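PDB 3HUF: DNA repair and telomere maintenance protein nbs1 from Schizosaccharomyces pombe, which serves as the adaptor subunit of the MRN complex in DNA double-strand break repair and telomere maintenance, its FHA and BRCT domains binding phosphorylated partners such as Ctp1. Local coordinates for residues V29-D32 and I36-I39; A48-L53 and L98-G103; L53-K58 and G64-E69; N110-S115 and I192-L197; I118-D121 and M125-Q128. All blocks are in the same frame, centred on the assembly; numbering follows the deposited sequence.

Contact 1: residues V29-D32 and I36-I39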
# COMPACT_ATOMS: atom_id res chain seq x y z
N VAL A 29 32.98 5.80 5.15
CA VAL A 29 32.21 4.57 5.12
C VAL A 29 31.74 4.47 3.66
O VAL A 29 31.45 5.49 3.05
CB VAL A 29 31.08 4.66 6.21
CG1 VAL A 29 29.66 4.44 5.66
CG2 VAL A 29 31.39 3.78 7.43
N SER A 30 31.73 3.28 3.07
CA SER A 30 31.30 3.22 1.67
C SER A 30 29.88 2.69 1.51
O SER A 30 29.48 1.74 2.18
CB SER A 30 32.31 2.49 0.76
OG SER A 30 32.55 1.15 1.18
N ASP A 31 29.13 3.33 0.62
CA ASP A 31 27.73 3.00 0.36
C ASP A 31 27.52 1.56 -0.08
O ASP A 31 27.69 1.23 -1.25
CB ASP A 31 27.16 3.93 -0.70
CG ASP A 31 27.17 5.36 -0.28
OD1 ASP A 31 26.53 5.68 0.73
OD2 ASP A 31 27.82 6.17 -0.97
N ASP A 32 27.15 0.71 0.88
CA ASP A 32 26.71 -0.63 0.53
C ASP A 32 25.44 -0.96 1.28
O ASP A 32 24.87 -0.11 1.97
CB ASP A 32 27.82 -1.69 0.74
CG ASP A 32 28.40 -1.70 2.15
OD1 ASP A 32 27.67 -1.38 3.11
OD2 ASP A 32 29.59 -2.05 2.29
N ILE A 36 26.13 3.91 4.94
CA ILE A 36 25.72 5.11 4.24
C ILE A 36 26.78 6.18 4.47
O ILE A 36 27.01 6.62 5.60
CB ILE A 36 24.32 5.63 4.75
CG1 ILE A 36 23.24 4.53 4.66
CG2 ILE A 36 23.86 6.86 3.98
CD1 ILE A 36 21.98 4.84 5.45
N GLN A 37 27.44 6.58 3.38
CA GLN A 37 28.42 7.65 3.42
C GLN A 37 27.77 9.03 3.34
O GLN A 37 26.98 9.31 2.42
CB GLN A 37 29.44 7.52 2.29
CG GLN A 37 30.56 8.55 2.39
CD GLN A 37 31.68 8.35 1.38
OE1 GLN A 37 31.44 8.09 0.20
NE2 GLN A 37 32.91 8.47 1.84
N VAL A 38 28.14 9.88 4.30
CA VAL A 38 27.64 11.24 4.36
C VAL A 38 28.84 12.12 4.59
O VAL A 38 29.45 12.06 5.66
CB VAL A 38 26.63 11.43 5.51
CG1 VAL A 38 25.92 12.77 5.35
CG2 VAL A 38 25.61 10.31 5.54
N ILE A 39 29.18 12.94 3.60
CA ILE A 39 30.42 13.70 3.65
C ILE A 39 30.22 15.16 4.08
O ILE A 39 29.54 15.92 3.39
CB ILE A 39 31.17 13.66 2.31
CG1 ILE A 39 31.23 12.21 1.79
CG2 ILE A 39 32.57 14.28 2.47
CD1 ILE A 39 31.82 12.05 0.43
O HOH W 1 26.16 8.41 0.06
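Val29 lies opposite Gln37 and Asp31 opposite Ile36, their CA atoms 5.2 and 4.9 Å apart, where the loop 29-32 curls back over the strand that begins before Ile36. The two backbones do not pair as a ladder. Instead the carbonyl of Val29 faces the root of the Gln37 side chain, with O 3.0 Å from Gln37 CB. Because Gln37 CG stands anti to the backbone N (chi1 -174°), the extended chain continues past the same carbonyl, and Gln37 CD is still 3.3 Å from Val29 O. At the end of the chain the amide is held on both sides, Gln37 NE2 by Arg27 O and OE1 by Lys12. The polar tie across the contact is made by Asp31, whose CG is turned beside its own backbone N. Its OD1 accepts a nearly straight bond from Gln37 N at 2.9 Å, the donor sitting above the carboxylate plane, 45° out of it. Water 1 lies 2.8 Å from Asp31 OD1 and 2.7 Å from Gln37 O, within reach of both acceptors. The other carboxylate oxygen, OD2, has a salt bridge to Lys12, which thus reaches both loop and strand. The Val29 methyl CG1 rests against the carbonyl of Ile36, 3.4 Å from its O. A side chain closing a loop on a backbone N-H is here part of the FHA domain, in the connection between strands 21-26 and 35-37 of its beta sandwich.

Contact 2: residues A48-L53 and L98-G103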
# COMPACT_ATOMS: atom_id res chain seq x y z
N ALA A 48 26.65 7.60 13.10
CA ALA A 48 25.37 7.15 13.62
C ALA A 48 25.05 5.72 13.17
O ALA A 48 25.54 5.26 12.13
CB ALA A 48 24.24 8.10 13.16
N ARG A 49 24.22 5.05 13.96
CA ARG A 49 23.59 3.82 13.53
C ARG A 49 22.09 4.06 13.38
O ARG A 49 21.48 4.63 14.27
CB ARG A 49 23.87 2.71 14.54
CG ARG A 49 23.21 1.39 14.18
CD ARG A 49 23.39 0.35 15.29
NE ARG A 49 24.79 0.24 15.70
CZ ARG A 49 25.71 -0.52 15.10
NH1 ARG A 49 25.39 -1.29 14.06
NH2 ARG A 49 26.96 -0.52 15.57
N PHE A 50 21.53 3.69 12.24
CA PHE A 50 20.10 3.70 12.00
C PHE A 50 19.68 2.24 11.99
O PHE A 50 20.25 1.44 11.24
CB PHE A 50 19.75 4.26 10.62
CG PHE A 50 20.15 5.69 10.38
CD1 PHE A 50 20.58 6.53 11.41
CD2 PHE A 50 20.03 6.21 9.11
CE1 PHE A 50 20.93 7.84 11.15
CE2 PHE A 50 20.36 7.54 8.83
CZ PHE A 50 20.81 8.36 9.85
N THR A 51 18.69 1.90 12.80
CA THR A 51 18.14 0.55 12.86
C THR A 51 16.66 0.67 12.55
O THR A 51 15.96 1.46 13.17
CB THR A 51 18.33 -0.14 14.24
OG1 THR A 51 19.72 -0.15 14.57
CG2 THR A 51 17.83 -1.58 14.22
N ILE A 52 16.22 -0.04 11.53
CA ILE A 52 14.82 -0.01 11.15
C ILE A 52 14.26 -1.37 11.52
O ILE A 52 14.79 -2.40 11.11
CB ILE A 52 14.64 0.32 9.67
CG1 ILE A 52 15.20 1.73 9.43
CG2 ILE A 52 13.15 0.22 9.27
CD1 ILE A 52 15.27 2.12 8.00
N LEU A 53 13.20 -1.38 12.34
CA LEU A 53 12.61 -2.66 12.70
C LEU A 53 11.70 -3.10 11.57
O LEU A 53 11.22 -2.31 10.80
CB LEU A 53 11.89 -2.64 14.06
CG LEU A 53 12.69 -2.20 15.27
CD1 LEU A 53 11.85 -2.28 16.56
CD2 LEU A 53 14.02 -3.00 15.41
N LEU A 98 11.44 12.40 9.48
CA LEU A 98 12.57 12.61 10.40
C LEU A 98 13.64 13.48 9.74
O LEU A 98 14.07 13.23 8.61
CB LEU A 98 13.16 11.26 10.84
CG LEU A 98 12.24 10.14 11.37
CD1 LEU A 98 13.03 8.90 11.64
CD2 LEU A 98 11.47 10.56 12.64
N LYS A 99 14.06 14.52 10.46
CA LYS A 99 15.10 15.42 10.00
C LYS A 99 16.30 15.12 10.89
O LYS A 99 16.26 15.36 12.09
CB LYS A 99 14.59 16.86 10.15
CG LYS A 99 15.55 17.95 9.80
CD LYS A 99 14.92 19.33 10.04
CE LYS A 99 15.82 20.24 10.89
NZ LYS A 99 16.60 21.24 10.07
N ILE A 100 17.34 14.53 10.31
CA ILE A 100 18.44 13.99 11.11
C ILE A 100 19.68 14.83 10.81
O ILE A 100 20.15 14.89 9.65
CB ILE A 100 18.71 12.51 10.79
CG1 ILE A 100 17.47 11.65 11.08
CG2 ILE A 100 19.94 12.00 11.54
CD1 ILE A 100 17.38 10.38 10.26
N GLN A 101 20.18 15.49 11.85
CA GLN A 101 21.38 16.31 11.78
C GLN A 101 22.57 15.57 12.40
O GLN A 101 22.55 15.20 13.57
CB GLN A 101 21.17 17.65 12.50
CG GLN A 101 22.26 18.68 12.21
CD GLN A 101 22.19 19.90 13.13
OE1 GLN A 101 21.14 20.21 13.71
NE2 GLN A 101 23.30 20.60 13.27
N LEU A 102 23.60 15.38 11.59
CA LEU A 102 24.81 14.74 12.05
C LEU A 102 25.83 15.81 12.33
O LEU A 102 26.19 16.60 11.44
CB LEU A 102 25.34 13.78 11.00
CG LEU A 102 24.34 12.74 10.50
CD1 LEU A 102 25.06 11.81 9.57
CD2 LEU A 102 23.73 11.94 11.67
N GLY A 103 26.27 15.87 13.59
CA GLY A 103 27.29 16.83 13.97
C GLY A 103 26.75 18.25 13.87
O GLY A 103 25.65 18.55 14.35
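Ala48 faces Leu102 across 7.8 Å between CA atoms, in two strands that run in roughly opposite directions but belong to different sheets, so side chains alone bridge the distance. Two pairs do the work. Phe50 and Ile100 approach from opposite directions, and the far corner of the ring meets both branches of the isoleucine: Phe50 CZ is 4.0 Å from Ile100 CD1 and 4.1 Å from Ile100 CG2. This fork follows from the isoleucine torsion, in which CG1 stands beside the backbone N (chi1 -60°) and CG2 anti to it. Two residues along each strand, the methyl of Ala48 touches a single branch of its partner, Ala48 CB lying 4.2 Å from Leu102 CD2. All four side chains are buried, and both separations are ordinary van der Waals distances. Around them the packing goes on: Phe50 also meets the ring of Phe68 and the side chains of Val25 and Val70, while Leu102 rests on His47 and Ile109. Alternate residues pointing inward from facing sheets, with strand 48-52 in the one and strand 97-102 in the other, form part of the hydrophobic interior of the FHA beta sandwich.

Contact 3: residues L53-K58 and G64-E69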
# COMPACT_ATOMS: atom_id res chain seq x y z
N LEU A 53 13.20 -1.38 12.34
CA LEU A 53 12.61 -2.66 12.70
C LEU A 53 11.70 -3.10 11.57
O LEU A 53 11.22 -2.31 10.80
CB LEU A 53 11.89 -2.64 14.06
CG LEU A 53 12.69 -2.20 15.27
CD1 LEU A 53 11.85 -2.28 16.56
CD2 LEU A 53 14.02 -3.00 15.41
N THR A 54 11.49 -4.39 11.51
CA THR A 54 10.60 -5.04 10.58
C THR A 54 9.12 -4.65 10.95
O THR A 54 8.84 -4.26 12.09
CB THR A 54 10.99 -6.54 10.71
OG1 THR A 54 11.23 -7.17 9.44
CG2 THR A 54 10.15 -7.30 11.63
N PRO A 55 8.19 -4.66 9.99
CA PRO A 55 6.84 -4.19 10.38
C PRO A 55 6.01 -5.15 11.25
O PRO A 55 6.28 -6.35 11.25
CB PRO A 55 6.15 -3.96 9.03
CG PRO A 55 6.87 -4.88 8.07
CD PRO A 55 8.29 -4.98 8.55
N SER A 56 5.04 -4.63 12.00
CA SER A 56 4.10 -5.51 12.71
C SER A 56 2.81 -5.60 11.92
O SER A 56 2.59 -4.81 11.00
CB SER A 56 3.80 -5.02 14.13
OG SER A 56 4.87 -4.25 14.67
N GLU A 57 1.97 -6.56 12.29
CA GLU A 57 0.71 -6.79 11.59
C GLU A 57 -0.20 -5.56 11.67
O GLU A 57 -0.85 -5.21 10.70
CB GLU A 57 0.00 -8.05 12.13
CG GLU A 57 -1.10 -8.58 11.19
CD GLU A 57 -0.71 -8.52 9.68
OE1 GLU A 57 0.23 -9.24 9.28
OE2 GLU A 57 -1.35 -7.76 8.91
N LYS A 58 -0.18 -4.89 12.82
CA LYS A 58 -0.94 -3.67 13.02
C LYS A 58 -0.68 -2.57 12.03
O LYS A 58 -1.60 -1.83 11.70
CB LYS A 58 -0.75 -3.16 14.45
CG LYS A 58 0.58 -2.55 14.77
CD LYS A 58 0.72 -2.39 16.28
CE LYS A 58 2.05 -1.82 16.63
NZ LYS A 58 2.33 -2.03 18.07
N GLY A 64 1.03 2.84 9.67
CA GLY A 64 2.16 3.38 10.43
C GLY A 64 3.49 2.87 9.86
O GLY A 64 3.52 1.84 9.18
N PRO A 65 4.59 3.62 10.11
CA PRO A 65 5.89 3.24 9.59
C PRO A 65 6.60 2.16 10.42
O PRO A 65 6.27 1.93 11.61
CB PRO A 65 6.68 4.56 9.70
CG PRO A 65 6.15 5.20 10.94
CD PRO A 65 4.66 4.87 10.91
N CYS A 66 7.60 1.52 9.83
CA CYS A 66 8.50 0.67 10.60
C CYS A 66 9.24 1.56 11.58
O CYS A 66 9.59 2.70 11.25
CB CYS A 66 9.51 0.01 9.68
SG CYS A 66 8.81 -1.27 8.63
N GLU A 67 9.46 1.05 12.79
CA GLU A 67 10.17 1.81 13.82
C GLU A 67 11.59 2.13 13.34
O GLU A 67 12.32 1.24 12.86
CB GLU A 67 10.24 1.03 15.14
CG GLU A 67 10.90 1.80 16.27
CD GLU A 67 10.70 1.12 17.58
OE1 GLU A 67 11.71 0.91 18.31
OE2 GLU A 67 9.54 0.76 17.87
N PHE A 68 11.95 3.40 13.46
CA PHE A 68 13.24 3.89 12.99
C PHE A 68 14.01 4.33 14.23
O PHE A 68 13.58 5.22 14.96
CB PHE A 68 12.97 5.07 12.04
CG PHE A 68 14.14 5.47 11.16
CD1 PHE A 68 14.04 5.39 9.77
CD2 PHE A 68 15.33 5.97 11.72
CE1 PHE A 68 15.09 5.78 8.95
CE2 PHE A 68 16.38 6.39 10.90
CZ PHE A 68 16.26 6.28 9.51
N GLU A 69 15.17 3.71 14.47
CA GLU A 69 15.99 4.03 15.63
C GLU A 69 17.31 4.65 15.21
O GLU A 69 17.88 4.28 14.17
CB GLU A 69 16.24 2.77 16.47
CG GLU A 69 14.98 1.99 16.69
CD GLU A 69 15.20 0.61 17.26
OE1 GLU A 69 16.32 0.09 17.21
OE2 GLU A 69 14.22 0.04 17.76
O HOH W 2 8.43 -1.66 13.27
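Leu53 lays its side chain alongside that of Glu67, pointing the same way, and its CD1 comes up against two acidic groups. That methyl is 3.6 Å from Glu67 OE1 and 3.5 Å from Glu69 OE2. Glu67 can run beside the leucine because its CG is anti to the backbone N (chi1 -177°) and the chain beyond is extended; Glu69 comes in at a slant instead. Shortening Glu67 to an alanine would take away the chain beyond CB and is likely to leave the Leu53 methyl more bared to solvent on that flank. Beneath the side chains the backbones are joined directly, Leu53 N donating to Glu67 O at 2.8 Å. Water 2 makes a second, indirect link: it donates a hydrogen bond to Thr54 O and accepts one from Glu67 N, each at 2.9 Å. Further on, Cys66 points its side chain into the bend of the other segment. Its CB lies 3.1 Å from Leu53 O, and its SG packs on the proline ring, 3.7 Å from Pro55 CD. Here the pairing of two antiparallel FHA strands, 48-52 and 68-72, carries on a little beyond the strands themselves, at the mouth of the connection that contains helix 57-62.

Contact 4: residues N110-S115 and I192-L197. With SCN (thiocyanate ion), chain E.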
# COMPACT_ATOMS: atom_id res chain seq x y z
N ASN A 110 17.06 13.83 5.47
CA ASN A 110 15.62 13.80 5.59
C ASN A 110 15.05 12.42 5.28
O ASN A 110 15.06 11.97 4.11
CB ASN A 110 15.01 14.88 4.70
CG ASN A 110 15.68 16.24 4.90
OD1 ASN A 110 15.85 16.70 6.04
ND2 ASN A 110 16.06 16.89 3.80
N ALA A 111 14.57 11.74 6.33
CA ALA A 111 13.94 10.43 6.22
C ALA A 111 12.42 10.60 6.22
O ALA A 111 11.87 11.36 7.01
CB ALA A 111 14.39 9.49 7.36
N TYR A 112 11.76 9.93 5.28
CA TYR A 112 10.32 9.98 5.17
C TYR A 112 9.79 8.62 4.78
O TYR A 112 10.45 7.84 4.10
CB TYR A 112 9.82 11.05 4.19
CG TYR A 112 10.50 11.04 2.84
CD1 TYR A 112 9.92 10.39 1.74
CD2 TYR A 112 11.74 11.66 2.67
CE1 TYR A 112 10.55 10.36 0.49
CE2 TYR A 112 12.39 11.63 1.42
CZ TYR A 112 11.78 10.99 0.33
OH TYR A 112 12.41 10.97 -0.90
N TRP A 113 8.59 8.34 5.25
CA TRP A 113 7.94 7.08 5.00
C TRP A 113 7.03 7.26 3.79
O TRP A 113 6.24 8.20 3.75
CB TRP A 113 7.14 6.68 6.25
CG TRP A 113 6.31 5.44 6.10
CD1 TRP A 113 4.96 5.37 5.88
CD2 TRP A 113 6.78 4.09 6.20
NE1 TRP A 113 4.56 4.06 5.81
CE2 TRP A 113 5.65 3.25 6.02
CE3 TRP A 113 8.03 3.52 6.43
CZ2 TRP A 113 5.75 1.85 6.07
CZ3 TRP A 113 8.13 2.11 6.45
CH2 TRP A 113 6.99 1.30 6.28
N ARG A 114 7.16 6.37 2.81
CA ARG A 114 6.21 6.29 1.72
C ARG A 114 5.25 5.14 2.03
O ARG A 114 5.71 4.04 2.35
CB ARG A 114 6.94 6.02 0.40
CG ARG A 114 6.07 6.09 -0.87
CD ARG A 114 6.91 6.14 -2.21
NE ARG A 114 7.69 7.37 -2.43
CZ ARG A 114 7.17 8.55 -2.77
NH1 ARG A 114 5.85 8.69 -2.91
NH2 ARG A 114 7.96 9.61 -2.94
N SER A 115 3.95 5.39 1.94
CA SER A 115 2.91 4.38 2.17
C SER A 115 3.01 3.23 1.20
O SER A 115 3.11 3.43 -0.01
CB SER A 115 1.52 4.98 2.02
OG SER A 115 1.24 5.85 3.09
N ILE A 192 19.05 1.50 -4.04
CA ILE A 192 18.19 2.11 -5.03
C ILE A 192 17.53 3.34 -4.42
O ILE A 192 17.39 3.44 -3.21
CB ILE A 192 17.11 1.10 -5.51
CG1 ILE A 192 16.29 0.58 -4.32
CG2 ILE A 192 17.78 -0.06 -6.32
CD1 ILE A 192 15.24 -0.44 -4.69
N GLU A 193 17.11 4.24 -5.29
CA GLU A 193 16.58 5.53 -4.93
C GLU A 193 15.07 5.50 -4.70
O GLU A 193 14.39 4.53 -5.04
CB GLU A 193 16.94 6.51 -6.05
CG GLU A 193 18.46 6.69 -6.21
CD GLU A 193 18.82 7.94 -6.99
OE1 GLU A 193 18.66 9.06 -6.44
OE2 GLU A 193 19.29 7.81 -8.15
N ASP A 194 14.57 6.57 -4.10
CA ASP A 194 13.16 6.81 -3.83
C ASP A 194 12.28 6.44 -5.03
O ASP A 194 12.61 6.75 -6.16
CB ASP A 194 13.01 8.30 -3.53
CG ASP A 194 11.62 8.70 -3.08
OD1 ASP A 194 10.78 7.84 -2.78
OD2 ASP A 194 11.37 9.91 -3.02
N ALA A 195 11.16 5.79 -4.76
CA ALA A 195 10.15 5.48 -5.76
C ALA A 195 10.57 4.44 -6.80
O ALA A 195 9.91 4.30 -7.82
CB ALA A 195 9.64 6.74 -6.44
N SER A 196 11.65 3.71 -6.53
CA SER A 196 12.16 2.71 -7.49
C SER A 196 11.24 1.53 -7.82
O SER A 196 11.34 0.98 -8.91
CB SER A 196 13.47 2.14 -7.00
OG SER A 196 14.51 2.99 -7.37
N LEU A 197 10.41 1.12 -6.89
CA LEU A 197 9.57 -0.08 -7.04
C LEU A 197 8.11 0.23 -7.41
O LEU A 197 7.36 -0.67 -7.80
CB LEU A 197 9.61 -0.92 -5.74
CG LEU A 197 11.00 -1.17 -5.12
CD1 LEU A 197 10.92 -1.79 -3.71
CD2 LEU A 197 11.87 -1.99 -6.04
S SCN E . 9.74 4.02 -2.00
C SCN E . 9.51 2.80 -3.25
N SCN E . 9.53 2.17 -4.25
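The Tyr112 ring and the Arg114 guanidinium both meet Asp194 at their edges. The carboxylate lies between these two residues of strand 109-113 and its continuation, and so ties one sheet of the FHA sandwich to the loop joining helices 178-184 and 198-209. Tyr112 OH donates to Asp194 OD2 at 2.6 Å; the oxygen is close to the ring plane, yet the hydroxyl arrives from above the carboxylate, 66° out of its plane. Tyr112 reaches it with CG set between the backbone N and the carbonyl carbon (chi1 48°). Arg114 approaches differently, its guanidinium nearly coplanar with the carboxylate, the planes 26° apart. Its NE makes the salt bridge to Asp194 OD1 at 3.1 Å, meeting the syn lone pair of that oxygen, while NH2 adds weak bonds to OD1 and OD2. Two residues of unlike kind thus fix the place and the turn of the carboxylate, and a guanidinium and a hydroxyl so near would probably favour its charged form. The acid stands in a type II turn from Glu193 to Ser196, which Ser196 OG braces by donating to Glu193 O at 2.8 Å; Ser15 OG holds the backbone N of Asp194. A thiocyanate ion, probably from the crystallisation liquor, fits beside this pairing. Its sulfur lies at the guanidinium edge, 3.5 Å from Arg114 CD, and its nitrogen accepts a bond from Leu197 N at 3.0 Å.

Contact 5: residues I118-D121 and M125-Q128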
# COMPACT_ATOMS: atom_id res chain seq x y z
N ILE A 118 0.53 -4.14 1.38
CA ILE A 118 0.10 -5.06 0.32
C ILE A 118 -0.92 -6.07 0.84
O ILE A 118 -0.62 -6.86 1.74
CB ILE A 118 1.32 -5.75 -0.37
CG1 ILE A 118 2.18 -4.71 -1.13
CG2 ILE A 118 0.85 -6.84 -1.32
CD1 ILE A 118 3.34 -5.30 -1.93
N GLN A 119 -2.13 -6.04 0.28
CA GLN A 119 -3.14 -7.03 0.63
C GLN A 119 -3.06 -8.21 -0.32
O GLN A 119 -2.85 -8.01 -1.51
CB GLN A 119 -4.55 -6.42 0.59
CG GLN A 119 -5.67 -7.45 0.89
CD GLN A 119 -7.03 -6.81 0.98
OE1 GLN A 119 -7.25 -5.74 0.43
NE2 GLN A 119 -7.95 -7.45 1.69
N PHE A 120 -3.22 -9.43 0.21
CA PHE A 120 -3.22 -10.63 -0.61
C PHE A 120 -4.62 -11.20 -0.63
O PHE A 120 -5.37 -11.04 0.32
CB PHE A 120 -2.28 -11.69 -0.04
CG PHE A 120 -0.84 -11.43 -0.35
CD1 PHE A 120 -0.13 -10.45 0.36
CD2 PHE A 120 -0.18 -12.18 -1.33
CE1 PHE A 120 1.21 -10.22 0.10
CE2 PHE A 120 1.16 -11.94 -1.62
CZ PHE A 120 1.86 -10.95 -0.90
N ASP A 121 -4.97 -11.86 -1.73
CA ASP A 121 -6.31 -12.40 -1.85
C ASP A 121 -6.39 -13.84 -1.35
O ASP A 121 -7.46 -14.41 -1.26
CB ASP A 121 -6.77 -12.34 -3.29
CG ASP A 121 -8.27 -12.39 -3.42
OD1 ASP A 121 -9.00 -12.06 -2.45
OD2 ASP A 121 -8.72 -12.78 -4.50
N MET A 125 -0.85 -17.69 -0.53
CA MET A 125 -0.07 -16.64 -1.17
C MET A 125 0.58 -15.71 -0.14
O MET A 125 1.77 -15.43 -0.21
CB MET A 125 -0.98 -15.82 -2.08
CG MET A 125 -1.22 -16.44 -3.42
SD MET A 125 -0.27 -15.55 -4.65
CE MET A 125 -1.59 -14.67 -5.48
N LEU A 126 -0.21 -15.25 0.83
CA LEU A 126 0.29 -14.46 1.93
C LEU A 126 1.43 -15.18 2.67
O LEU A 126 2.47 -14.59 2.89
CB LEU A 126 -0.83 -14.09 2.89
CG LEU A 126 -0.46 -13.20 4.09
CD1 LEU A 126 0.27 -11.93 3.67
CD2 LEU A 126 -1.66 -12.82 4.91
N SER A 127 1.24 -16.45 3.03
CA SER A 127 2.26 -17.19 3.79
C SER A 127 3.53 -17.41 2.98
O SER A 127 4.62 -17.49 3.55
CB SER A 127 1.72 -18.55 4.24
OG SER A 127 1.55 -19.39 3.11
N GLN A 128 3.41 -17.50 1.67
CA GLN A 128 4.59 -17.69 0.86
C GLN A 128 5.41 -16.39 0.65
O GLN A 128 6.64 -16.43 0.62
CB GLN A 128 4.23 -18.40 -0.45
CG GLN A 128 4.49 -17.63 -1.71
CD GLN A 128 4.50 -18.54 -2.93
OE1 GLN A 128 3.71 -19.49 -3.01
NE2 GLN A 128 5.41 -18.27 -3.86
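Phe120 on the strand receives Leu126 of the following helix over one face of its ring, inside the beta-alpha-beta unit of strand 118-120, helix 123-134 and strand 140-141 in the first BRCT domain. The touch is a CH-pi contact: Leu126 CA sits 4.2 Å from the ring centroid, 19° off the normal and displaced toward the rim. The leucine side chain then reaches along the ring. Its first torsion, near 180° (chi1 -178°), swings the chain away from the backbone N and brings Leu126 CD1 to 3.6 Å from Phe120 CD1. Near the CD2 corner of the ring Met125 crosses at about a right angle, Met125 CB lying 3.8 Å from Phe120 CD2, and the helix backbone joins in where Met125 O is 3.8 Å from Phe120 CE2. Without the ring, as with an alanine here, Leu126 CA would probably lose the face it rests on, and a gap is likely to open between strand and helix. Further out, Trp129 and Leu133 from later turns of the helix also pack on the phenylalanine, as does Thr140 of the next strand, while Leu126 reaches Thr140 and Leu142 and Met125 turns to Val152 and Asn154. The strand itself is fixed in the parallel sheet by backbone bonds, Phe120 pairing with Gly141. The start of the helix is held too: Met125 N is hydrogen-bonded to Asn122 OD1, in the short turn that links strand to helix.

How the contacts relate
Contacts 1, 2 and 3 all lie in the FHA domain and reach the same mixed sheet. Contact 1 closes first along the chain, its centre about 13 Å from that of contact 2; contact 3 is nested within the loop closed by contact 2 and shares Leu53 with it. Strand 97-102 of contact 2 neighbours strand 109-113 of contact 4 in the opposing sheet, and Trp113 packs on Pro65 and Cys66 of contact 3. Contact 5, within the loop closed by contact 4, belongs to the parallel BRCT sheet, about 31 Å between centres from contact 2. The chain thus passes from the sandwich into the first BRCT domain and returns at contact 4, consistent with a fixed placing of the two domains in a phosphoprotein-binding region.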